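Local coordinates for protein spermidine synthase (Corynebacterium glutamicum ATCC 13032, PDB 3GJY) that probably transfers an aminopropyl group from decarboxylated S-adenosylmethionine to putrescine, making spermidine in polyamine biosynthesis, at residues K90-L96 with A158-I164; R149-S154 with H185-G189; I58-Q62 with E131-I135; A104-D109 with P139-I143. All coordinates share one frame; numbering follows the deposited sequence. Where two conformers were deposited one is given.

Contact 1: residues K90-L96 with A158-I164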
loop_
_atom_site.group_PDB
_atom_site.type_symbol
_atom_site.label_atom_id
_atom_site.label_comp_id
_atom_site.label_asym_id
_atom_site.label_seq_id
_atom_site.Cartn_x
_atom_site.Cartn_y
_atom_site.Cartn_z
ATOM N N LYS A 90 -14.958 5.881 -12.412
ATOM C CA LYS A 90 -14.483 4.731 -13.183
ATOM C C LYS A 90 -13.136 4.185 -12.685
ATOM O O LYS A 90 -12.402 3.463 -13.394
ATOM C CB LYS A 90 -14.506 5.021 -14.669
ATOM C CG LYS A 90 -13.725 6.207 -15.094
ATOM C CD LYS A 90 -13.549 6.210 -16.612
ATOM C CE LYS A 90 -12.724 7.373 -17.067
ATOM N NZ LYS A 90 -12.559 7.248 -18.559
ATOM N N LEU A 91 -12.861 4.485 -11.423
ATOM C CA LEU A 91 -11.568 4.177 -10.837
ATOM C C LEU A 91 -11.335 2.676 -10.674
ATOM O O LEU A 91 -12.214 1.962 -10.170
ATOM C CB LEU A 91 -11.499 4.903 -9.475
ATOM C CG LEU A 91 -10.081 5.065 -8.937
ATOM C CD1 LEU A 91 -9.327 6.084 -9.761
ATOM C CD2 LEU A 91 -10.167 5.528 -7.481
ATOM N N ARG A 92 -10.130 2.223 -11.033
ATOM C CA ARG A 92 -9.697 0.814 -10.897
ATOM C C ARG A 92 -8.450 0.841 -10.029
ATOM O O ARG A 92 -7.414 1.384 -10.426
ATOM C CB ARG A 92 -9.371 0.182 -12.252
ATOM C CG ARG A 92 -10.514 0.218 -13.212
ATOM C CD ARG A 92 -10.034 0.112 -14.671
ATOM N NE ARG A 92 -9.169 1.236 -15.007
ATOM C CZ ARG A 92 -8.493 1.352 -16.151
ATOM N NH1 ARG A 92 -8.578 0.378 -17.056
ATOM N NH2 ARG A 92 -7.683 2.403 -16.344
ATOM N N ILE A 93 -8.547 0.268 -8.821
ATOM C CA ILE A 93 -7.413 0.215 -7.904
ATOM C C ILE A 93 -6.977 -1.245 -7.711
ATOM O O ILE A 93 -7.819 -2.073 -7.310
ATOM C CB ILE A 93 -7.731 0.838 -6.526
ATOM C CG1 ILE A 93 -8.327 2.249 -6.664
ATOM C CG2 ILE A 93 -6.443 0.802 -5.632
ATOM C CD1 ILE A 93 -8.700 2.871 -5.334
ATOM N N THR A 94 -5.696 -1.539 -7.978
ATOM C CA THR A 94 -5.126 -2.866 -7.712
ATOM C C THR A 94 -4.325 -2.815 -6.447
ATOM O O THR A 94 -3.444 -1.934 -6.304
ATOM C CB THR A 94 -4.199 -3.303 -8.882
ATOM O OG1 THR A 94 -5.025 -3.473 -10.017
ATOM C CG2 THR A 94 -3.436 -4.618 -8.590
ATOM N N HIS A 95 -4.626 -3.749 -5.541
ATOM C CA HIS A 95 -3.945 -3.874 -4.265
ATOM C C HIS A 95 -3.074 -5.105 -4.315
ATOM O O HIS A 95 -3.596 -6.238 -4.371
ATOM C CB HIS A 95 -4.977 -4.004 -3.125
ATOM C CG HIS A 95 -5.900 -2.851 -3.029
ATOM N ND1 HIS A 95 -5.785 -1.883 -2.050
ATOM C CD2 HIS A 95 -6.996 -2.529 -3.766
ATOM C CE1 HIS A 95 -6.762 -1.004 -2.207
ATOM N NE2 HIS A 95 -7.503 -1.362 -3.250
ATOM N N LEU A 96 -1.767 -4.877 -4.384
ATOM C CA LEU A 96 -0.819 -6.013 -4.370
ATOM C C LEU A 96 -0.496 -6.307 -2.907
ATOM O O LEU A 96 0.300 -5.600 -2.255
ATOM C CB LEU A 96 0.443 -5.687 -5.189
ATOM C CG LEU A 96 0.201 -5.403 -6.670
ATOM C CD1 LEU A 96 1.485 -4.946 -7.333
ATOM C CD2 LEU A 96 -0.465 -6.570 -7.435
ATOM N N ALA A 158 -2.616 0.112 -19.472
ATOM C CA ALA A 158 -3.728 0.986 -19.052
ATOM C C ALA A 158 -4.917 0.175 -18.555
ATOM O O ALA A 158 -6.082 0.473 -18.851
ATOM C CB ALA A 158 -4.133 1.913 -20.202
ATOM N N SER A 159 -4.602 -0.836 -17.747
ATOM C CA SER A 159 -5.602 -1.740 -17.165
ATOM C C SER A 159 -6.029 -1.392 -15.752
ATOM O O SER A 159 -6.947 -2.014 -15.216
ATOM C CB SER A 159 -5.082 -3.174 -17.283
ATOM O OG SER A 159 -3.785 -3.272 -16.685
ATOM N N ARG A 160 -5.372 -0.404 -15.150
ATOM C CA ARG A 160 -5.732 0.057 -13.773
ATOM C C ARG A 160 -5.290 1.503 -13.591
ATOM O O ARG A 160 -4.373 1.942 -14.285
ATOM C CB ARG A 160 -5.101 -0.867 -12.697
ATOM C CG ARG A 160 -3.587 -1.021 -12.848
ATOM C CD ARG A 160 -3.122 -2.449 -12.676
ATOM N NE ARG A 160 -3.574 -3.348 -13.710
ATOM C CZ ARG A 160 -4.209 -4.523 -13.550
ATOM N NH1 ARG A 160 -4.477 -5.221 -14.629
ATOM N NH2 ARG A 160 -4.615 -4.999 -12.379
ATOM N N ASP A 161 -5.882 2.209 -12.619
ATOM C CA ASP A 161 -5.572 3.627 -12.419
ATOM C C ASP A 161 -4.642 3.869 -11.274
ATOM O O ASP A 161 -3.907 4.864 -11.277
ATOM C CB ASP A 161 -6.873 4.384 -12.186
ATOM C CG ASP A 161 -7.805 4.185 -13.340
ATOM O OD1 ASP A 161 -7.493 4.640 -14.460
ATOM O OD2 ASP A 161 -8.829 3.523 -13.174
ATOM N N VAL A 162 -4.660 2.955 -10.291
ATOM C CA VAL A 162 -3.846 3.079 -9.089
ATOM C C VAL A 162 -3.386 1.684 -8.735
ATOM O O VAL A 162 -4.178 0.760 -8.781
ATOM C CB VAL A 162 -4.682 3.664 -7.884
ATOM C CG1 VAL A 162 -3.795 3.802 -6.676
ATOM C CG2 VAL A 162 -5.350 5.005 -8.246
ATOM N N ILE A 163 -2.130 1.565 -8.324
ATOM C CA ILE A 163 -1.613 0.336 -7.718
ATOM C C ILE A 163 -1.126 0.687 -6.311
ATOM O O ILE A 163 -0.347 1.610 -6.148
ATOM C CB ILE A 163 -0.421 -0.227 -8.544
ATOM C CG1 ILE A 163 -0.883 -0.687 -9.936
ATOM C CG2 ILE A 163 0.328 -1.362 -7.822
ATOM C CD1 ILE A 163 0.264 -0.816 -10.935
ATOM N N ILE A 164 -1.594 -0.069 -5.314
ATOM C CA ILE A 164 -1.151 0.035 -3.929
ATOM C C ILE A 164 -0.410 -1.260 -3.602
ATOM O O ILE A 164 -0.997 -2.336 -3.670
ATOM C CB ILE A 164 -2.340 0.253 -2.959
ATOM C CG1 ILE A 164 -3.118 1.533 -3.372
ATOM C CG2 ILE A 164 -1.823 0.338 -1.511
ATOM C CD1 ILE A 164 -4.317 1.860 -2.575
HETATM O O HOH W 1 -9.674 -2.209 -17.049
HETATM O O HOH W 2 -7.369 3.383 -19.119
#
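R92 and D161 are joined by a side-on salt bridge: NE of R92 lies 3.0 Å from OD2 of D161, and NH2 of R92 2.9 Å from OD1 of D161. Both bonds are nearly straight, yet the guanidinium and carboxylate planes are turned 47° apart, and the oxygens are met from above the carboxylate plane. Through its anti lone pair, OD2 also takes the backbone N of R92 (2.8 Å). The bend of R92 at chi3 (-61°) turns the guanidinium back across residues 158-160, where NH1 reaches A158 O and one face lies over the S159-R160 peptide. R160 gives NH2 to T94 OG1 (2.8 Å) while NE and NH1 share S159 OG, itself held by T156 O.

Backbone bonds pair the strands in parallel. R92 O accepts from both D161 N and V162 N, where the chain turns its corner; then T94 N meets V162 O at 2.9 Å, and T94 O and L96 N continue the ladder to I164.

Beta-branched I93, I163 and I164 suit these central strands. CD1 of I164 reaches I93 CG2 (3.9 Å) and H95 CE1 (3.8 Å) on the face covered by helix 102-110, H95 NE2 being bonded to N116 OD1; L96 CD1 meets I163 CG2 on the other.

Three donors probably favour the anionic form of D161, while NE, NH2 and NH1 fix the R92 guanidinium at the N-terminal end of strand 92-96.

Contact 2: residues R149-S154 with H185-G189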
loop_
_atom_site.group_PDB
_atom_site.type_symbol
_atom_site.label_atom_id
_atom_site.label_comp_id
_atom_site.label_asym_id
_atom_site.label_seq_id
_atom_site.Cartn_x
_atom_site.Cartn_y
_atom_site.Cartn_z
ATOM N N ARG A 149 3.592 -10.757 -7.676
ATOM C CA ARG A 149 4.630 -10.432 -8.660
ATOM C C ARG A 149 4.237 -10.985 -10.022
ATOM O O ARG A 149 4.347 -10.287 -11.037
ATOM C CB ARG A 149 5.988 -11.018 -8.253
ATOM C CG ARG A 149 7.036 -10.887 -9.333
ATOM C CD ARG A 149 7.421 -9.439 -9.780
ATOM N NE ARG A 149 8.216 -9.534 -11.011
ATOM C CZ ARG A 149 9.475 -9.138 -11.184
ATOM N NH1 ARG A 149 10.166 -8.550 -10.205
ATOM N NH2 ARG A 149 10.056 -9.383 -12.361
HETATM N N MSE A 150 3.723 -12.214 -10.045
HETATM C CA MSE A 150 3.308 -12.784 -11.322
HETATM C C MSE A 150 2.125 -12.030 -11.915
HETATM O O MSE A 150 2.075 -11.804 -13.123
HETATM C CB MSE A 150 3.045 -14.288 -11.219
HETATM C CG MSE A 150 4.288 -15.051 -10.899
HETATM SE SE MSE A 150 5.566 -14.919 -12.372
HETATM C CE MSE A 150 4.610 -16.067 -13.618
ATOM N N VAL A 151 1.192 -11.599 -11.072
ATOM C CA VAL A 151 0.052 -10.828 -11.594
ATOM C C VAL A 151 0.581 -9.514 -12.216
ATOM O O VAL A 151 0.135 -9.138 -13.310
ATOM C CB VAL A 151 -0.988 -10.575 -10.485
ATOM C CG1 VAL A 151 -2.048 -9.570 -10.952
ATOM C CG2 VAL A 151 -1.657 -11.891 -10.112
ATOM N N ALA A 152 1.532 -8.851 -11.549
ATOM C CA ALA A 152 2.083 -7.610 -12.107
ATOM C C ALA A 152 2.739 -7.864 -13.453
ATOM O O ALA A 152 2.572 -7.071 -14.390
ATOM C CB ALA A 152 3.056 -6.940 -11.115
ATOM N N GLU A 153 3.452 -8.985 -13.578
ATOM C CA GLU A 153 4.098 -9.282 -14.863
ATOM C C GLU A 153 3.096 -9.447 -15.986
ATOM O O GLU A 153 3.452 -9.218 -17.166
ATOM C CB GLU A 153 4.914 -10.568 -14.762
ATOM C CG GLU A 153 6.114 -10.401 -13.856
ATOM C CD GLU A 153 7.021 -11.606 -13.776
ATOM O OE1 GLU A 153 6.836 -12.545 -14.587
ATOM O OE2 GLU A 153 7.914 -11.612 -12.906
ATOM N N SER A 154 1.859 -9.850 -15.651
ATOM C CA SER A 154 0.852 -10.003 -16.697
ATOM C C SER A 154 -0.033 -8.784 -16.940
ATOM O O SER A 154 -0.906 -8.822 -17.806
ATOM C CB SER A 154 0.005 -11.262 -16.470
ATOM O OG SER A 154 0.698 -12.396 -16.963
ATOM N N HIS A 185 6.753 -3.169 -14.916
ATOM C CA HIS A 185 5.477 -3.853 -15.085
ATOM C C HIS A 185 4.314 -2.994 -14.566
ATOM O O HIS A 185 3.274 -2.882 -15.224
ATOM C CB HIS A 185 5.496 -5.210 -14.412
ATOM C CG HIS A 185 6.324 -6.215 -15.138
ATOM N ND1 HIS A 185 7.360 -6.930 -14.567
ATOM C CD2 HIS A 185 6.298 -6.563 -16.443
ATOM C CE1 HIS A 185 7.875 -7.743 -15.490
ATOM N NE2 HIS A 185 7.250 -7.526 -16.626
ATOM N N CYS A 186 4.511 -2.403 -13.393
ATOM C CA CYS A 186 3.497 -1.499 -12.816
ATOM C C CYS A 186 3.221 -0.315 -13.717
ATOM O O CYS A 186 2.067 0.023 -13.948
ATOM C CB CYS A 186 3.924 -1.034 -11.415
ATOM S SG CYS A 186 3.896 -2.337 -10.188
ATOM N N HIS A 187 4.282 0.269 -14.277
ATOM C CA HIS A 187 4.108 1.408 -15.176
ATOM C C HIS A 187 3.299 1.049 -16.433
ATOM O O HIS A 187 2.379 1.766 -16.830
ATOM C CB HIS A 187 5.466 2.016 -15.520
ATOM C CG HIS A 187 5.363 3.275 -16.305
ATOM N ND1 HIS A 187 5.180 3.302 -17.667
ATOM C CD2 HIS A 187 5.366 4.562 -15.894
ATOM C CE1 HIS A 187 5.078 4.558 -18.065
ATOM N NE2 HIS A 187 5.191 5.343 -17.011
ATOM N N ARG A 188 3.614 -0.108 -17.041
ATOM C CA ARG A 188 2.838 -0.552 -18.171
ATOM C C ARG A 188 1.364 -0.719 -17.813
ATOM O O ARG A 188 0.485 -0.318 -18.580
ATOM C CB ARG A 188 3.373 -1.877 -18.697
ATOM C CG ARG A 188 2.598 -2.381 -19.948
ATOM C CD ARG A 188 3.194 -3.721 -20.454
ATOM N NE ARG A 188 2.947 -4.762 -19.469
ATOM C CZ ARG A 188 3.856 -5.297 -18.654
ATOM N NH1 ARG A 188 5.153 -5.005 -18.754
ATOM N NH2 ARG A 188 3.464 -6.172 -17.727
ATOM N N GLY A 189 1.082 -1.332 -16.663
ATOM C CA GLY A 189 -0.327 -1.566 -16.308
ATOM C C GLY A 189 -1.099 -0.299 -16.004
ATOM O O GLY A 189 -2.307 -0.305 -16.135
#
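The imidazole of H185 lies against the last turn of helix 148-153, with the CA and CG of E153 over one face. The CA of E153 stands 3.8 Å from the ring centroid of H185 and only 9° off its normal, a CH-pi contact, and E153 CG adds a second touch, 3.6 Å from H185 CE1. The base of the histidine side chain packs too: H185 CB is 3.5 Å from A152 O. With its CG beside the backbone N (chi1 -73°), H185 lays the ring flat along the helix end. A flat, polarisable ring suits a place where it lies over both backbone and side-chain carbons of E153, and A152, being small, leaves its carbonyl to meet H185 CB.

R188, one turn on, brings its NH2 within 3.1 Å of E153 O, but the angle is too poor for a hydrogen bond; its NE is instead bonded to F155 O, just beyond the helix. The guanidinium edge also lies beside H185 CD2.

Further out, R149 fixes E153: its NE bonds to OE2 of E153 at 2.8 Å, using the anti lone pair, and a weak bond from NH2 goes to the same oxygen. R149 is itself tied by a salt bridge to D291 and by NH1 to N176 O, so the glutamate over the imidazole has a firmly anchored partner.

The two short helical segments cross at 50° with their axes 9.6 Å apart. F182, a turn earlier in helix 180-189, packs on R149 and A152, extending the interface, while G189 O probably accepts from the backbone N of S159 and R160, at the start of strand 160-165.

Contact 3: residues I58-Q62 with E131-I135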
loop_
_atom_site.group_PDB
_atom_site.type_symbol
_atom_site.label_atom_id
_atom_site.label_comp_id
_atom_site.label_asym_id
_atom_site.label_seq_id
_atom_site.Cartn_x
_atom_site.Cartn_y
_atom_site.Cartn_z
ATOM N N ILE A 58 -10.215 -3.216 12.089
ATOM C CA ILE A 58 -11.473 -2.767 11.484
ATOM C C ILE A 58 -12.521 -2.533 12.563
ATOM O O ILE A 58 -12.454 -3.121 13.662
ATOM C CB ILE A 58 -12.020 -3.760 10.461
ATOM C CG1 ILE A 58 -12.296 -5.136 11.089
ATOM C CG2 ILE A 58 -11.029 -3.893 9.292
ATOM C CD1 ILE A 58 -12.890 -6.172 10.102
ATOM N N VAL A 59 -13.465 -1.652 12.256
ATOM C CA VAL A 59 -14.682 -1.542 13.051
ATOM C C VAL A 59 -15.806 -1.891 12.089
ATOM O O VAL A 59 -15.980 -1.235 11.044
ATOM C CB VAL A 59 -14.855 -0.122 13.602
ATOM C CG1 VAL A 59 -16.198 -0.035 14.349
ATOM C CG2 VAL A 59 -13.670 0.286 14.523
ATOM N N LEU A 60 -16.569 -2.922 12.423
ATOM C CA LEU A 60 -17.633 -3.368 11.509
ATOM C C LEU A 60 -18.634 -2.225 11.285
ATOM O O LEU A 60 -19.005 -1.485 12.221
ATOM C CB LEU A 60 -18.360 -4.592 12.092
ATOM C CG LEU A 60 -17.469 -5.765 12.512
ATOM C CD1 LEU A 60 -18.345 -6.919 13.060
ATOM C CD2 LEU A 60 -16.610 -6.292 11.323
ATOM N N GLY A 61 -19.043 -2.048 10.039
ATOM C CA GLY A 61 -20.000 -1.007 9.683
ATOM C C GLY A 61 -19.393 0.376 9.496
ATOM O O GLY A 61 -20.114 1.312 9.110
ATOM N N GLN A 62 -18.073 0.495 9.722
ATOM C CA GLN A 62 -17.386 1.791 9.605
ATOM C C GLN A 62 -16.139 1.640 8.745
ATOM O O GLN A 62 -14.993 1.628 9.246
ATOM C CB GLN A 62 -17.023 2.373 10.970
ATOM C CG GLN A 62 -18.210 2.761 11.815
ATOM C CD GLN A 62 -17.806 3.207 13.197
ATOM O OE1 GLN A 62 -16.768 3.847 13.388
ATOM N NE2 GLN A 62 -18.625 2.864 14.177
ATOM N N GLU A 131 -15.673 -13.531 4.294
ATOM C CA GLU A 131 -16.703 -13.949 5.249
ATOM C C GLU A 131 -16.873 -12.929 6.381
ATOM O O GLU A 131 -18.003 -12.601 6.761
ATOM C CB GLU A 131 -16.365 -15.322 5.853
ATOM C CG GLU A 131 -16.375 -16.525 4.898
ATOM C CD GLU A 131 -17.702 -16.837 4.254
ATOM O OE1 GLU A 131 -18.763 -16.308 4.691
ATOM O OE2 GLU A 131 -17.656 -17.624 3.270
ATOM N N TRP A 132 -15.758 -12.402 6.912
ATOM C CA TRP A 132 -15.791 -11.714 8.209
ATOM C C TRP A 132 -15.274 -10.298 8.254
ATOM O O TRP A 132 -15.487 -9.619 9.254
ATOM C CB TRP A 132 -14.980 -12.541 9.238
ATOM C CG TRP A 132 -15.718 -13.707 9.818
ATOM C CD1 TRP A 132 -17.054 -13.975 9.711
ATOM C CD2 TRP A 132 -15.159 -14.745 10.631
ATOM N NE1 TRP A 132 -17.367 -15.116 10.425
ATOM C CE2 TRP A 132 -16.227 -15.618 10.988
ATOM C CE3 TRP A 132 -13.876 -15.002 11.122
ATOM C CZ2 TRP A 132 -16.030 -16.750 11.802
ATOM C CZ3 TRP A 132 -13.671 -16.140 11.927
ATOM C CH2 TRP A 132 -14.751 -16.982 12.257
ATOM N N PHE A 133 -14.530 -9.856 7.245
ATOM C CA PHE A 133 -13.877 -8.559 7.351
ATOM C C PHE A 133 -14.630 -7.411 6.687
ATOM O O PHE A 133 -14.074 -6.331 6.442
ATOM C CB PHE A 133 -12.379 -8.578 7.007
ATOM C CG PHE A 133 -11.563 -9.621 7.768
ATOM C CD1 PHE A 133 -11.969 -10.146 9.014
ATOM C CD2 PHE A 133 -10.386 -10.107 7.173
ATOM C CE1 PHE A 133 -11.181 -11.137 9.676
ATOM C CE2 PHE A 133 -9.590 -11.072 7.809
ATOM C CZ PHE A 133 -10.001 -11.605 9.065
ATOM N N ASP A 134 -15.922 -7.643 6.444
ATOM C CA ASP A 134 -16.874 -6.547 6.217
ATOM C C ASP A 134 -16.528 -5.757 4.956
ATOM O O ASP A 134 -16.520 -4.527 4.945
ATOM C CB ASP A 134 -16.959 -5.612 7.448
ATOM C CG ASP A 134 -18.061 -4.596 7.342
ATOM O OD1 ASP A 134 -19.168 -4.939 6.853
ATOM O OD2 ASP A 134 -17.852 -3.473 7.827
ATOM N N ILE A 135 -16.328 -6.504 3.879
ATOM C CA ILE A 135 -16.047 -5.926 2.578
ATOM C C ILE A 135 -17.266 -5.995 1.694
ATOM O O ILE A 135 -18.091 -6.913 1.830
ATOM C CB ILE A 135 -14.827 -6.614 1.903
ATOM C CG1 ILE A 135 -15.040 -8.110 1.679
ATOM C CG2 ILE A 135 -13.570 -6.383 2.748
ATOM C CD1 ILE A 135 -13.884 -8.777 0.854
#
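I58, at the end of strand 53-59, sends its CD1 onto the backbone and CB of F133, the residue that leaves helix 123-132. The approach of I58 CD1 is 3.8 Å to F133 CA and 4.0 Å to F133 CB. Here CG1 takes the hindered site between backbone N and carbonyl carbon (chi1 60°), and the extended chi2 carries the methyl across to the helix end. A long, branched apolar chain suits this buried spot.

V59 starts a type II turn that ends at Q62, closed by the bond from Q62 N to V59 O. L60 follows, and its CD2 branch rests 3.9 Å from D134 CB, the two side chains crossing at a slant, with W132 O also near.

G61 carries the polar link. Its N donates to D134 OD2 at 2.9 Å, almost straight (169°), though the donor stands 40° out of the carboxylate plane. Glycine fits the positive phi at this place in the turn. D134 sets its CG anti to the backbone N and thereby reaches out to the turn; its OD2 is shared with R105, whose salt bridge from helix 102-110 gives the carboxylate its strongest partner. The same R105 NH2 also bonds to V59 O.

The turn thus lies between the antiparallel N-terminal sheet, where backbone bonds join I58 to W46 of strand 45-50, its hairpin partner, and L60 to D44 just before it, and the helices 102-110 and 123-132 of the larger domain.

Contact 4: residues A104-D109 with P139-I143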
loop_
_atom_site.group_PDB
_atom_site.type_symbol
_atom_site.label_atom_id
_atom_site.label_comp_id
_atom_site.label_asym_id
_atom_site.label_seq_id
_atom_site.Cartn_x
_atom_site.Cartn_y
_atom_site.Cartn_z
ATOM N N ALA A 104 -8.673 -1.816 0.580
ATOM C CA ALA A 104 -9.656 -1.975 -0.498
ATOM C C ALA A 104 -11.062 -1.565 -0.042
ATOM O O ALA A 104 -11.805 -0.855 -0.747
ATOM C CB ALA A 104 -9.631 -3.411 -1.076
ATOM N N ARG A 105 -11.419 -2.040 1.150
ATOM C CA ARG A 105 -12.706 -1.719 1.790
ATOM C C ARG A 105 -12.856 -0.201 2.011
ATOM O O ARG A 105 -13.935 0.387 1.818
ATOM C CB ARG A 105 -12.756 -2.497 3.109
ATOM C CG ARG A 105 -13.934 -2.190 4.052
ATOM C CD ARG A 105 -13.800 -3.112 5.257
ATOM N NE ARG A 105 -14.772 -2.872 6.327
ATOM C CZ ARG A 105 -14.508 -2.236 7.463
ATOM N NH1 ARG A 105 -13.322 -1.661 7.679
ATOM N NH2 ARG A 105 -15.448 -2.203 8.389
ATOM N N TYR A 106 -11.754 0.434 2.419
ATOM C CA TYR A 106 -11.745 1.876 2.629
ATOM C C TYR A 106 -12.024 2.628 1.322
ATOM O O TYR A 106 -12.931 3.475 1.243
ATOM C CB TYR A 106 -10.367 2.268 3.196
ATOM C CG TYR A 106 -10.206 3.749 3.359
ATOM C CD1 TYR A 106 -10.615 4.393 4.535
ATOM C CD2 TYR A 106 -9.662 4.522 2.347
ATOM C CE1 TYR A 106 -10.481 5.769 4.684
ATOM C CE2 TYR A 106 -9.547 5.911 2.464
ATOM C CZ TYR A 106 -9.969 6.528 3.641
ATOM O OH TYR A 106 -9.841 7.891 3.764
ATOM N N PHE A 107 -11.231 2.313 0.280
ATOM C CA PHE A 107 -11.410 3.014 -0.987
ATOM C C PHE A 107 -12.748 2.713 -1.621
ATOM O O PHE A 107 -13.318 3.560 -2.310
ATOM C CB PHE A 107 -10.267 2.740 -1.975
ATOM C CG PHE A 107 -8.998 3.451 -1.611
ATOM C CD1 PHE A 107 -8.922 4.818 -1.690
ATOM C CD2 PHE A 107 -7.930 2.754 -1.082
ATOM C CE1 PHE A 107 -7.745 5.488 -1.321
ATOM C CE2 PHE A 107 -6.762 3.418 -0.681
ATOM C CZ PHE A 107 -6.678 4.795 -0.809
ATOM N N ALA A 108 -13.242 1.495 -1.418
ATOM C CA ALA A 108 -14.568 1.147 -1.966
ATOM C C ALA A 108 -15.673 2.032 -1.352
ATOM O O ALA A 108 -16.667 2.368 -2.025
ATOM C CB ALA A 108 -14.883 -0.307 -1.761
ATOM N N ASP A 109 -15.493 2.430 -0.089
ATOM C CA ASP A 109 -16.502 3.292 0.525
ATOM C C ASP A 109 -16.338 4.774 0.147
ATOM O O ASP A 109 -17.321 5.479 -0.130
ATOM C CB ASP A 109 -16.473 3.153 2.049
ATOM C CG ASP A 109 -17.698 3.776 2.692
ATOM O OD1 ASP A 109 -18.808 3.248 2.462
ATOM O OD2 ASP A 109 -17.547 4.786 3.407
ATOM N N PRO A 139 -17.752 -6.417 -7.936
ATOM C CA PRO A 139 -16.365 -6.009 -8.179
ATOM C C PRO A 139 -15.904 -4.822 -7.310
ATOM O O PRO A 139 -14.766 -4.355 -7.483
ATOM C CB PRO A 139 -16.399 -5.601 -9.656
ATOM C CG PRO A 139 -17.774 -4.982 -9.807
ATOM C CD PRO A 139 -18.658 -5.896 -8.988
ATOM N N ARG A 140 -16.724 -4.341 -6.379
ATOM C CA ARG A 140 -16.278 -3.200 -5.527
ATOM C C ARG A 140 -15.031 -3.601 -4.770
ATOM O O ARG A 140 -14.073 -2.838 -4.710
ATOM C CB ARG A 140 -17.394 -2.713 -4.600
ATOM C CG ARG A 140 -18.519 -2.059 -5.391
ATOM C CD ARG A 140 -19.600 -1.592 -4.443
ATOM N NE ARG A 140 -19.080 -0.533 -3.602
ATOM C CZ ARG A 140 -19.566 -0.197 -2.404
ATOM N NH1 ARG A 140 -18.997 0.795 -1.721
ATOM N NH2 ARG A 140 -20.613 -0.845 -1.873
ATOM N N VAL A 141 -15.061 -4.784 -4.175
ATOM C CA VAL A 141 -13.841 -5.463 -3.697
ATOM C C VAL A 141 -13.870 -6.871 -4.266
ATOM O O VAL A 141 -14.816 -7.609 -4.028
ATOM C CB VAL A 141 -13.694 -5.506 -2.150
ATOM C CG1 VAL A 141 -12.441 -6.360 -1.762
ATOM C CG2 VAL A 141 -13.544 -4.068 -1.600
ATOM N N LYS A 142 -12.855 -7.202 -5.060
ATOM C CA LYS A 142 -12.699 -8.526 -5.700
ATOM C C LYS A 142 -11.371 -9.098 -5.286
ATOM O O LYS A 142 -10.374 -8.369 -5.345
ATOM C CB LYS A 142 -12.763 -8.393 -7.218
ATOM C CG LYS A 142 -12.630 -9.697 -8.025
ATOM C CD LYS A 142 -12.755 -9.308 -9.547
ATOM C CE LYS A 142 -12.769 -10.490 -10.478
ATOM N NZ LYS A 142 -12.902 -10.024 -11.912
ATOM N N ILE A 143 -11.343 -10.336 -4.810
ATOM C CA ILE A 143 -10.077 -10.954 -4.337
ATOM C C ILE A 143 -9.598 -11.977 -5.350
ATOM O O ILE A 143 -10.375 -12.839 -5.791
ATOM C CB ILE A 143 -10.238 -11.618 -2.945
ATOM C CG1 ILE A 143 -10.866 -10.618 -1.934
ATOM C CG2 ILE A 143 -8.913 -12.187 -2.468
ATOM C CD1 ILE A 143 -11.389 -11.272 -0.681
HETATM O O HOH W 3 -16.667 0.716 -4.607
HETATM O O HOH W 4 -18.919 0.815 1.292
#
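V141 points its side chain at helix 102-110, where A104 and A108, one turn apart, offer their methyls. The CG2 branch of V141 lies 4.0 Å from A104 CB and 4.0 Å from A108 CB, sitting between the two; CG1 reaches A104 CB as well. With small alanines on this side, the helix can lie close over the strand, whose valine brings a compact, beta-branched surface.

R140 presents the edge of its guanidinium to the A108 carbonyl. Bent at chi3 (66°), its chain lets NH1 donate to A108 O at 2.8 Å. That oxygen lies in the guanidinium plane, but the donor stands 63° above the carbonyl plane. Two waters widen the grip, one accepting from R140 NE and lying 3.1 Å from A108 O, the other bridging R140 NH1 and D109 OD1. D109 keeps its other oxygen on Q64. R140 is partly exposed, while V141 is buried.

Segment 104-109 runs at 151° to strand 141-143, packing on the parallel part of the mixed sheet. Strand 92-96, helix 102-110 and strand 115-120 form a beta-alpha-beta crossover, part of a Rossmann-like fold consistent with the AdoMet-dependent methyltransferase family.

Contacts 1 and 4 share the eight-stranded mixed sheet, their centres 11 Å apart, and helix 102-110 of contact 4 covers contact 1: its F107 packs on I93 and I164. Contact 2, also 11 Å from contact 1, flanks the sheet through helices 148-153 and 180-189. Contact 3 lies at the other end, 12 Å from contact 4 but 29 Å from contact 2 between centres; R105 links contacts 3 and 4. Along the chain contact 4 is nested inside contact 1, the segments of contacts 1 and 2 interleave, as do those of 3 and 4, and contact 3 closes before contact 2 opens. Contacts 1, 2 and 4 build the Rossmann-like core; contact 3 joins the N-terminal sheet to it, as in spermidine synthases.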